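PDB 3BJ6: transcriptional regulator, MarR family from Silicibacter pomeroyi DSS-3, which probably acts as a dimeric DNA-binding transcription factor of the MarR family, with a winged helix-turn-helix fold in each subunit. Local coordinates for residues 53-56 with 57-61; 105-108 with 109-113; 135-138 with 139-143. All blocks are in the same frame, centred on the assembly; numbering follows the deposited sequence. Where two conformers were deposited one is given.

Following the chain from its N terminus, contact 1 comes first, where strand 55-56 turns into helix 57-64 in what is probably the DNA-binding, winged helix-turn-helix part. Contact 2 spans about two and a half turns of helix 102-123, which leaves the three-stranded sheet after strand 97-100. Contact 3 lies in the next helix, 128-151, at the interface with the second subunit. Each joins residues adjacent in sequence, so the three follow in series without nesting or crossing, and none closes a long loop. Helix 40-51 packs against both contact 1 and contact 2. Contacts 2 and 3, their centres about 28 Å apart, lie on opposite sides of the chain's centre.

Contact 1: residues 53-56 with 57-61; sequences PGAT and APQLG
Thr56 ends the short extended run and stands at the N-cap of helix 57-64, where its carbonyl O receives a helical i to i+4 bond from Leu60 N (2.9 Å, N-H...O angle 172°). Its side chain and that of Gln59 form a capping box, each accepting from the other's backbone. Thr56 OG1 takes the N-H of Gln59 at 3.1 Å. In return Gln59 OE1 receives Thr56 N at 3.0 Å, with a nearly straight N-H...O angle of 167°; the donor lies in the amide carbonyl plane, on a lone pair. Thr56 OG1 is set between its backbone N and carbonyl carbon (chi1 66°), which points it at Gln59 N in the first turn. Gln59 runs back along the chain, extended beyond CG, and passes obliquely across Thr56, so that CG lies 3.2 Å from Thr56 OG1. A weak bond from Thr56 OG1 to Gln59 OE1 adds to the pair. Pro58 CD packs 3.4 Å from Thr56 OG1. On the buried side the methyl of Ala55 meets the branch point of Leu60, CB to CG 4.0 Å. Arg97 reaches this corner through NH1, bonding Gly54 O and, weakly, Gln59 OE1. Tyr98 of strand 97-100 shares backbone hydrogen bonds with Gly54 and with Ala55, a G1 beta bulge. Ala55 and Leu60 rest on Leu49 of helix 40-51, while Ala57 and Leu60 touch Leu75 of helix 68-80, so the capped start of helix 57-64 lies between the sheet and these two helices.

Contact 2: residues 105-108 with 109-113; sequences EAII and TAIRA
Thr109 folds its hydroxyl back onto the preceding turn of helix 102-123, giving OG1 to Glu105 O at 2.7 Å. The same oxygen accepts the helical bond from Thr109 N at 3.1 Å, so two donors of one residue grip it, from opposite faces of the carbonyl plane. A chi1 of -61° swings OG1 away from its own carbonyl and back toward that oxygen in the previous turn. The remaining backbone bonds are regular: Ala110 N to Ala106 O, Ile111 N to Ile107 O at 2.9 Å, and Arg112 N to Ile108 O. Apolar contact follows the same i to i+4 spacing. Ile107 and Ile111 run alongside each other in one direction, the CG2 branch of Ile107 meeting the CD1 end of Ile111 at 3.6 Å. Ile108 lies alongside the start of the Arg112 chain, with CG1 4.1 Å from Arg112 CG. Ile108 CD1 also approaches Ile111 CB, more loosely at 4.4 Å. The charged end of Arg112 finds its partners outside residues 105-113: its chain bends at chi2 and chi3, NH2 makes a salt bridge to Glu115, and the guanidinium makes a cation-pi contact with Tyr12 of the second subunit. The helix buries Ile107, Ile108 and Ile111 and leaves Thr109 exposed. Ile108 lies on Arg43 and Leu46 of helix 40-51, Ile111 on Arg43 and the loop residues Glu36 and Val38, and Ile107 on Leu83, just before strand 84-87.

Contact 3: residues 135-138 with 139-143; sequences HKVQ and LALTR
One turn of the C-terminal helix 128-151, in the part that faces the second subunit, brings the side chain of Leu139 over one face of the His135 imidazole. The contact is a CH-pi one: Leu139 CG stands 4.2 Å from the ring centroid, 19° off the normal, and the CD1 branch reaches the ring rim at His135 CE1, 3.5 Å away. His135 CG is anti to the backbone N (chi1 175°), which carries the imidazole along the helix flank, and the two side chains pass obliquely. NE2 of the ring is held by Gln13 of the second subunit. On another flank Val137 and Leu141 run side by side in the same direction, CG1 to CD1 4.1 Å. The carbonyl of Gln138 accepts two bonds, from Thr142 OG1 at 2.9 Å and from Thr142 N at 3.1 Å, the donors approaching from opposite faces of its plane. The buried Gln138 amide reaches across the interface, its OE1 bonded to Tyr134 and its NE2 to Ala14 O, both of the second subunit, while Lys136 makes a salt bridge to Glu130 there. Ala140 packs on Phe126 of that subunit. Regular i to i+4 bonds run through the helix behind this surface, an arrangement consistent with the dimerisation helices of MarR proteins, whose terminal helices interlock across the twofold dimer.

Contact 1: residues 53-56 with 57-61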
ATOM      1  N   PRO A  53     -12.760 -17.293  15.798  1.00 20.88           N
ATOM      2  CA  PRO A  53     -13.032 -18.721  15.596  1.00 20.77           C
ATOM      3  C   PRO A  53     -14.510 -18.911  15.234  1.00 20.57           C
ATOM      4  O   PRO A  53     -15.368 -18.202  15.774  1.00 20.14           O
ATOM      5  CB  PRO A  53     -12.724 -19.341  16.980  1.00 21.76           C
ATOM      6  CG  PRO A  53     -11.718 -18.386  17.597  1.00 21.46           C
ATOM      7  CD  PRO A  53     -12.177 -17.030  17.138  1.00 21.38           C
ATOM      8  N   GLY A  54     -14.806 -19.797  14.300  1.00 18.82           N
ATOM      9  CA  GLY A  54     -16.205 -20.025  13.892  1.00 18.44           C
ATOM     10  C   GLY A  54     -16.769 -19.071  12.850  1.00 19.12           C
ATOM     11  O   GLY A  54     -17.961 -19.116  12.563  1.00 19.28           O
ATOM     12  N   ALA A  55     -15.936 -18.187  12.277  1.00 19.06           N
ATOM     13  CA  ALA A  55     -16.426 -17.233  11.261  1.00 18.71           C
ATOM     14  C   ALA A  55     -16.898 -17.975  10.017  1.00 18.93           C
ATOM     15  O   ALA A  55     -16.372 -19.047   9.691  1.00 18.13           O
ATOM     16  CB  ALA A  55     -15.315 -16.236  10.863  1.00 18.12           C
ATOM     17  N   THR A  56     -17.837 -17.362   9.299  1.00 18.59           N
ATOM     18  CA  THR A  56     -18.245 -17.821   7.977  1.00 18.44           C
ATOM     19  C   THR A  56     -17.288 -17.215   6.948  1.00 18.24           C
ATOM     20  O   THR A  56     -16.529 -16.273   7.256  1.00 17.76           O
ATOM     21  CB  THR A  56     -19.689 -17.393   7.666  1.00 18.27           C
ATOM     22  OG1 THR A  56     -19.739 -15.958   7.574  1.00 18.25           O
ATOM     23  CG2 THR A  56     -20.656 -17.880   8.766  1.00 18.07           C
ATOM     24  N   ALA A  57     -17.307 -17.757   5.738  1.00 17.85           N
ATOM     25  CA  ALA A  57     -16.498 -17.219   4.665  1.00 17.32           C
ATOM     26  C   ALA A  57     -16.895 -15.764   4.358  1.00 17.55           C
ATOM     27  O   ALA A  57     -16.011 -14.916   4.174  1.00 17.36           O
ATOM     28  CB  ALA A  57     -16.596 -18.079   3.402  1.00 18.15           C
ATOM     29  N   PRO A  58     -18.215 -15.467   4.240  1.00 17.28           N
ATOM     30  CA  PRO A  58     -18.535 -14.040   4.055  1.00 16.95           C
ATOM     31  C   PRO A  58     -18.070 -13.133   5.185  1.00 17.10           C
ATOM     32  O   PRO A  58     -17.635 -12.032   4.896  1.00 18.01           O
ATOM     33  CB  PRO A  58     -20.071 -14.024   3.903  1.00 16.97           C
ATOM     34  CG  PRO A  58     -20.412 -15.452   3.385  1.00 16.61           C
ATOM     35  CD  PRO A  58     -19.430 -16.315   4.158  1.00 16.92           C
ATOM     36  N   GLN A  59     -18.152 -13.575   6.443  1.00 18.10           N
ATOM     37  CA  GLN A  59     -17.594 -12.812   7.574  1.00 19.11           C
ATOM     38  C   GLN A  59     -16.085 -12.573   7.502  1.00 20.16           C
ATOM     39  O   GLN A  59     -15.614 -11.446   7.730  1.00 19.56           O
ATOM     40  CB  GLN A  59     -17.955 -13.446   8.917  1.00 18.81           C
ATOM     41  CG  GLN A  59     -19.424 -13.256   9.329  1.00 19.08           C
ATOM     42  CD  GLN A  59     -19.772 -14.051  10.586  1.00 22.47           C
ATOM     43  OE1 GLN A  59     -19.284 -15.182  10.793  1.00 21.69           O
ATOM     44  NE2 GLN A  59     -20.608 -13.457  11.449  1.00 21.13           N
ATOM     45  N   LEU A  60     -15.323 -13.616   7.165  1.00 20.88           N
ATOM     46  CA  LEU A  60     -13.902 -13.447   6.886  1.00 21.42           C
ATOM     47  C   LEU A  60     -13.632 -12.451   5.767  1.00 21.91           C
ATOM     48  O   LEU A  60     -12.726 -11.599   5.877  1.00 21.36           O
ATOM     49  CB  LEU A  60     -13.264 -14.805   6.506  1.00 22.69           C
ATOM     50  CG  LEU A  60     -12.959 -15.729   7.679  1.00 24.58           C
ATOM     51  CD1 LEU A  60     -12.432 -17.084   7.128  1.00 25.66           C
ATOM     52  CD2 LEU A  60     -11.914 -15.052   8.610  1.00 23.36           C
ATOM     53  N   GLY A  61     -14.361 -12.603   4.658  1.00 21.28           N
ATOM     54  CA  GLY A  61     -14.271 -11.647   3.549  1.00 21.04           C
ATOM     55  C   GLY A  61     -14.483 -10.207   4.005  1.00 21.63           C
ATOM     56  O   GLY A  61     -13.709  -9.301   3.648  1.00 22.42           O
TER

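Contact 2: residues 105-108 with 109-113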
ATOM      1  N   GLU A 105      -3.415 -23.661  14.281  0.50 21.11           N
ATOM      2  CA  GLU A 105      -3.131 -22.876  15.471  0.50 21.51           C
ATOM      3  C   GLU A 105      -1.619 -22.740  15.753  0.50 20.65           C
ATOM      4  O   GLU A 105      -1.137 -21.645  16.045  0.50 20.06           O
ATOM      5  CB  GLU A 105      -3.864 -23.509  16.664  0.50 22.51           C
ATOM      6  CG  GLU A 105      -3.861 -22.682  17.940  0.50 25.58           C
ATOM      7  CD  GLU A 105      -5.070 -22.966  18.848  0.50 28.89           C
ATOM      8  OE1 GLU A 105      -5.380 -22.102  19.696  0.50 31.50           O
ATOM      9  OE2 GLU A 105      -5.714 -24.029  18.708  0.50 28.27           O
ATOM     10  N   ALA A 106      -0.884 -23.849  15.648  1.00 19.92           N
ATOM     11  CA  ALA A 106       0.580 -23.856  15.850  1.00 19.43           C
ATOM     12  C   ALA A 106       1.282 -22.978  14.788  1.00 19.35           C
ATOM     13  O   ALA A 106       2.161 -22.187  15.115  1.00 19.39           O
ATOM     14  CB  ALA A 106       1.138 -25.275  15.838  1.00 19.08           C
ATOM     15  N   ILE A 107       0.877 -23.135  13.531  1.00 18.40           N
ATOM     16  CA  ILE A 107       1.464 -22.381  12.432  1.00 18.35           C
ATOM     17  C   ILE A 107       1.250 -20.858  12.600  1.00 18.21           C
ATOM     18  O   ILE A 107       2.208 -20.091  12.549  1.00 16.86           O
ATOM     19  CB  ILE A 107       0.931 -22.884  11.089  1.00 17.63           C
ATOM     20  CG1 ILE A 107       1.642 -24.208  10.769  1.00 18.84           C
ATOM     21  CG2 ILE A 107       1.198 -21.842   9.987  1.00 17.70           C
ATOM     22  CD1 ILE A 107       1.025 -24.960   9.585  1.00 18.86           C
ATOM     23  N   ILE A 108       0.014 -20.428  12.847  1.00 17.87           N
ATOM     24  CA  ILE A 108      -0.214 -18.955  12.917  1.00 18.27           C
ATOM     25  C   ILE A 108       0.456 -18.342  14.158  1.00 18.09           C
ATOM     26  O   ILE A 108       0.992 -17.231  14.096  1.00 17.33           O
ATOM     27  CB  ILE A 108      -1.725 -18.527  12.713  1.00 18.18           C
ATOM     28  CG1 ILE A 108      -1.827 -17.005  12.524  1.00 19.02           C
ATOM     29  CG2 ILE A 108      -2.602 -19.019  13.873  1.00 16.69           C
ATOM     30  CD1 ILE A 108      -1.135 -16.484  11.248  1.00 19.81           C
ATOM     31  N   THR A 109       0.509 -19.113  15.250  1.00 18.68           N
ATOM     32  CA  THR A 109       1.217 -18.693  16.461  1.00 18.76           C
ATOM     33  C   THR A 109       2.690 -18.478  16.174  1.00 18.39           C
ATOM     34  O   THR A 109       3.275 -17.475  16.606  1.00 18.25           O
ATOM     35  CB  THR A 109       1.059 -19.738  17.591  1.00 18.75           C
ATOM     36  OG1 THR A 109      -0.335 -19.861  17.900  1.00 21.80           O
ATOM     37  CG2 THR A 109       1.793 -19.332  18.859  1.00 20.45           C
ATOM     38  N   ALA A 110       3.285 -19.441  15.474  1.00 17.53           N
ATOM     39  CA  ALA A 110       4.706 -19.383  15.118  1.00 18.23           C
ATOM     40  C   ALA A 110       4.982 -18.207  14.190  1.00 17.90           C
ATOM     41  O   ALA A 110       5.944 -17.455  14.387  1.00 18.01           O
ATOM     42  CB  ALA A 110       5.173 -20.708  14.470  1.00 17.53           C
ATOM     43  N   ILE A 111       4.142 -18.029  13.185  1.00 18.23           N
ATOM     44  CA  ILE A 111       4.322 -16.909  12.257  1.00 18.10           C
ATOM     45  C   ILE A 111       4.274 -15.550  12.999  1.00 18.94           C
ATOM     46  O   ILE A 111       5.146 -14.681  12.820  1.00 18.64           O
ATOM     47  CB  ILE A 111       3.250 -16.980  11.114  1.00 18.40           C
ATOM     48  CG1 ILE A 111       3.553 -18.166  10.165  1.00 16.07           C
ATOM     49  CG2 ILE A 111       3.208 -15.653  10.325  1.00 18.59           C
ATOM     50  CD1 ILE A 111       2.386 -18.517   9.156  1.00 17.96           C
ATOM     51  N   ARG A 112       3.268 -15.398  13.851  1.00 18.97           N
ATOM     52  CA  ARG A 112       3.064 -14.157  14.601  1.00 20.79           C
ATOM     53  C   ARG A 112       4.215 -13.866  15.554  1.00 20.26           C
ATOM     54  O   ARG A 112       4.629 -12.726  15.659  1.00 20.33           O
ATOM     55  CB  ARG A 112       1.717 -14.181  15.336  1.00 20.62           C
ATOM     56  CG  ARG A 112       0.502 -14.192  14.352  1.00 25.03           C
ATOM     57  CD  ARG A 112       0.433 -12.935  13.422  1.00 28.54           C
ATOM     58  NE  ARG A 112       0.162 -11.784  14.269  1.00 30.94           N
ATOM     59  CZ  ARG A 112       0.920 -10.697  14.378  1.00 31.40           C
ATOM     60  NH1 ARG A 112       0.553  -9.763  15.252  1.00 33.14           N
ATOM     61  NH2 ARG A 112       2.015 -10.515  13.621  1.00 29.32           N
ATOM     62  N   ALA A 113       4.750 -14.899  16.214  1.00 20.22           N
ATOM     63  CA  ALA A 113       5.868 -14.723  17.145  1.00 19.71           C
ATOM     64  C   ALA A 113       7.080 -14.228  16.381  1.00 20.53           C
ATOM     65  O   ALA A 113       7.782 -13.332  16.842  1.00 21.58           O
ATOM     66  CB  ALA A 113       6.194 -16.033  17.871  1.00 19.66           C
TER

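Contact 3: residues 135-138 with 139-143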
ATOM      1  N   HIS A 135       2.646   5.856  14.155  1.00 17.98           N
ATOM      2  CA  HIS A 135       1.322   5.242  14.251  1.00 17.59           C
ATOM      3  C   HIS A 135       0.196   6.292  14.136  1.00 17.89           C
ATOM      4  O   HIS A 135      -0.769   6.121  13.360  1.00 18.06           O
ATOM      5  CB  HIS A 135       1.213   4.466  15.566  1.00 17.66           C
ATOM      6  CG  HIS A 135      -0.144   3.884  15.823  1.00 17.86           C
ATOM      7  ND1 HIS A 135      -1.116   4.558  16.535  1.00 18.34           N
ATOM      8  CD2 HIS A 135      -0.671   2.673  15.520  1.00 20.12           C
ATOM      9  CE1 HIS A 135      -2.193   3.793  16.643  1.00 21.22           C
ATOM     10  NE2 HIS A 135      -1.946   2.638  16.047  1.00 20.13           N
ATOM     11  N   LYS A 136       0.336   7.384  14.885  1.00 18.01           N
ATOM     12  CA  LYS A 136      -0.680   8.445  14.925  1.00 17.80           C
ATOM     13  C   LYS A 136      -0.885   9.041  13.530  1.00 18.24           C
ATOM     14  O   LYS A 136      -2.034   9.190  13.062  1.00 17.85           O
ATOM     15  CB  LYS A 136      -0.281   9.540  15.939  1.00 18.05           C
ATOM     16  CG  LYS A 136      -1.344  10.618  16.247  1.00 19.22           C
ATOM     17  CD  LYS A 136      -0.664  11.830  16.987  1.00 20.99           C
ATOM     18  CE  LYS A 136      -1.540  13.106  17.120  1.00 28.54           C
ATOM     19  NZ  LYS A 136      -0.860  14.328  17.868  1.00 27.16           N
ATOM     20  N   VAL A 137       0.219   9.379  12.868  1.00 17.65           N
ATOM     21  CA  VAL A 137       0.149   9.989  11.529  1.00 17.48           C
ATOM     22  C   VAL A 137      -0.343   8.965  10.493  1.00 18.04           C
ATOM     23  O   VAL A 137      -1.192   9.293   9.667  1.00 18.03           O
ATOM     24  CB  VAL A 137       1.500  10.650  11.131  1.00 17.75           C
ATOM     25  CG1 VAL A 137       1.444  11.220   9.686  1.00 16.12           C
ATOM     26  CG2 VAL A 137       1.852  11.759  12.138  1.00 15.28           C
ATOM     27  N   GLN A 138       0.157   7.727  10.554  1.00 17.85           N
ATOM     28  CA  GLN A 138      -0.352   6.660   9.693  1.00 18.72           C
ATOM     29  C   GLN A 138      -1.873   6.538   9.741  1.00 18.73           C
ATOM     30  O   GLN A 138      -2.525   6.541   8.693  1.00 18.76           O
ATOM     31  CB  GLN A 138       0.266   5.290  10.040  1.00 18.40           C
ATOM     32  CG  GLN A 138      -0.211   4.124   9.104  1.00 18.58           C
ATOM     33  CD  GLN A 138       0.621   3.961   7.837  1.00 18.94           C
ATOM     34  OE1 GLN A 138       1.149   4.938   7.303  1.00 18.12           O
ATOM     35  NE2 GLN A 138       0.792   2.693   7.372  1.00 16.86           N
ATOM     36  N   LEU A 139      -2.432   6.419  10.943  1.00 18.66           N
ATOM     37  CA  LEU A 139      -3.868   6.265  11.064  1.00 18.96           C
ATOM     38  C   LEU A 139      -4.630   7.535  10.672  1.00 18.56           C
ATOM     39  O   LEU A 139      -5.733   7.454  10.091  1.00 17.99           O
ATOM     40  CB  LEU A 139      -4.265   5.786  12.465  1.00 19.11           C
ATOM     41  CG  LEU A 139      -3.823   4.398  12.997  1.00 22.92           C
ATOM     42  CD1 LEU A 139      -4.740   3.877  14.179  1.00 23.02           C
ATOM     43  CD2 LEU A 139      -3.663   3.360  11.953  1.00 24.90           C
ATOM     44  N   ALA A 140      -4.076   8.699  11.030  1.00 17.49           N
ATOM     45  CA  ALA A 140      -4.672   9.984  10.653  1.00 17.59           C
ATOM     46  C   ALA A 140      -4.686  10.181   9.146  1.00 17.01           C
ATOM     47  O   ALA A 140      -5.682  10.620   8.601  1.00 17.63           O
ATOM     48  CB  ALA A 140      -3.945  11.159  11.352  1.00 17.10           C
ATOM     49  N   LEU A 141      -3.596   9.824   8.459  1.00 17.69           N
ATOM     50  CA  LEU A 141      -3.585   9.842   7.001  1.00 17.58           C
ATOM     51  C   LEU A 141      -4.613   8.924   6.377  1.00 17.77           C
ATOM     52  O   LEU A 141      -5.246   9.295   5.391  1.00 18.40           O
ATOM     53  CB  LEU A 141      -2.211   9.456   6.428  1.00 16.96           C
ATOM     54  CG  LEU A 141      -1.123  10.542   6.428  1.00 17.79           C
ATOM     55  CD1 LEU A 141       0.173   9.876   6.033  1.00 17.16           C
ATOM     56  CD2 LEU A 141      -1.462  11.738   5.487  1.00 14.91           C
ATOM     57  N   THR A 142      -4.728   7.704   6.904  1.00 18.40           N
ATOM     58  CA  THR A 142      -5.733   6.746   6.395  1.00 18.23           C
ATOM     59  C   THR A 142      -7.136   7.375   6.406  1.00 18.39           C
ATOM     60  O   THR A 142      -7.849   7.328   5.418  1.00 18.50           O
ATOM     61  CB  THR A 142      -5.681   5.449   7.184  1.00 17.95           C
ATOM     62  OG1 THR A 142      -4.335   4.941   7.113  1.00 20.54           O
ATOM     63  CG2 THR A 142      -6.651   4.397   6.580  1.00 17.32           C
ATOM     64  N   ARG A 143      -7.498   7.972   7.534  1.00 17.89           N
ATOM     65  CA  ARG A 143      -8.739   8.703   7.724  1.00 19.56           C
ATOM     66  C   ARG A 143      -8.876   9.895   6.769  1.00 17.45           C
ATOM     67  O   ARG A 143      -9.935  10.131   6.201  1.00 16.62           O
ATOM     68  CB  ARG A 143      -8.680   9.321   9.113  1.00 20.36           C
ATOM     69  CG  ARG A 143      -9.903   9.245   9.948  1.00 29.44           C
ATOM     70  CD  ARG A 143      -9.555   8.304  11.136  1.00 35.56           C
ATOM     71  NE  ARG A 143      -8.775   7.174  10.616  1.00 41.56           N
ATOM     72  CZ  ARG A 143      -8.237   6.169  11.338  1.00 43.03           C
ATOM     73  NH1 ARG A 143      -7.545   5.212  10.689  1.00 35.18           N
ATOM     74  NH2 ARG A 143      -8.370   6.125  12.690  1.00 41.92           N
TER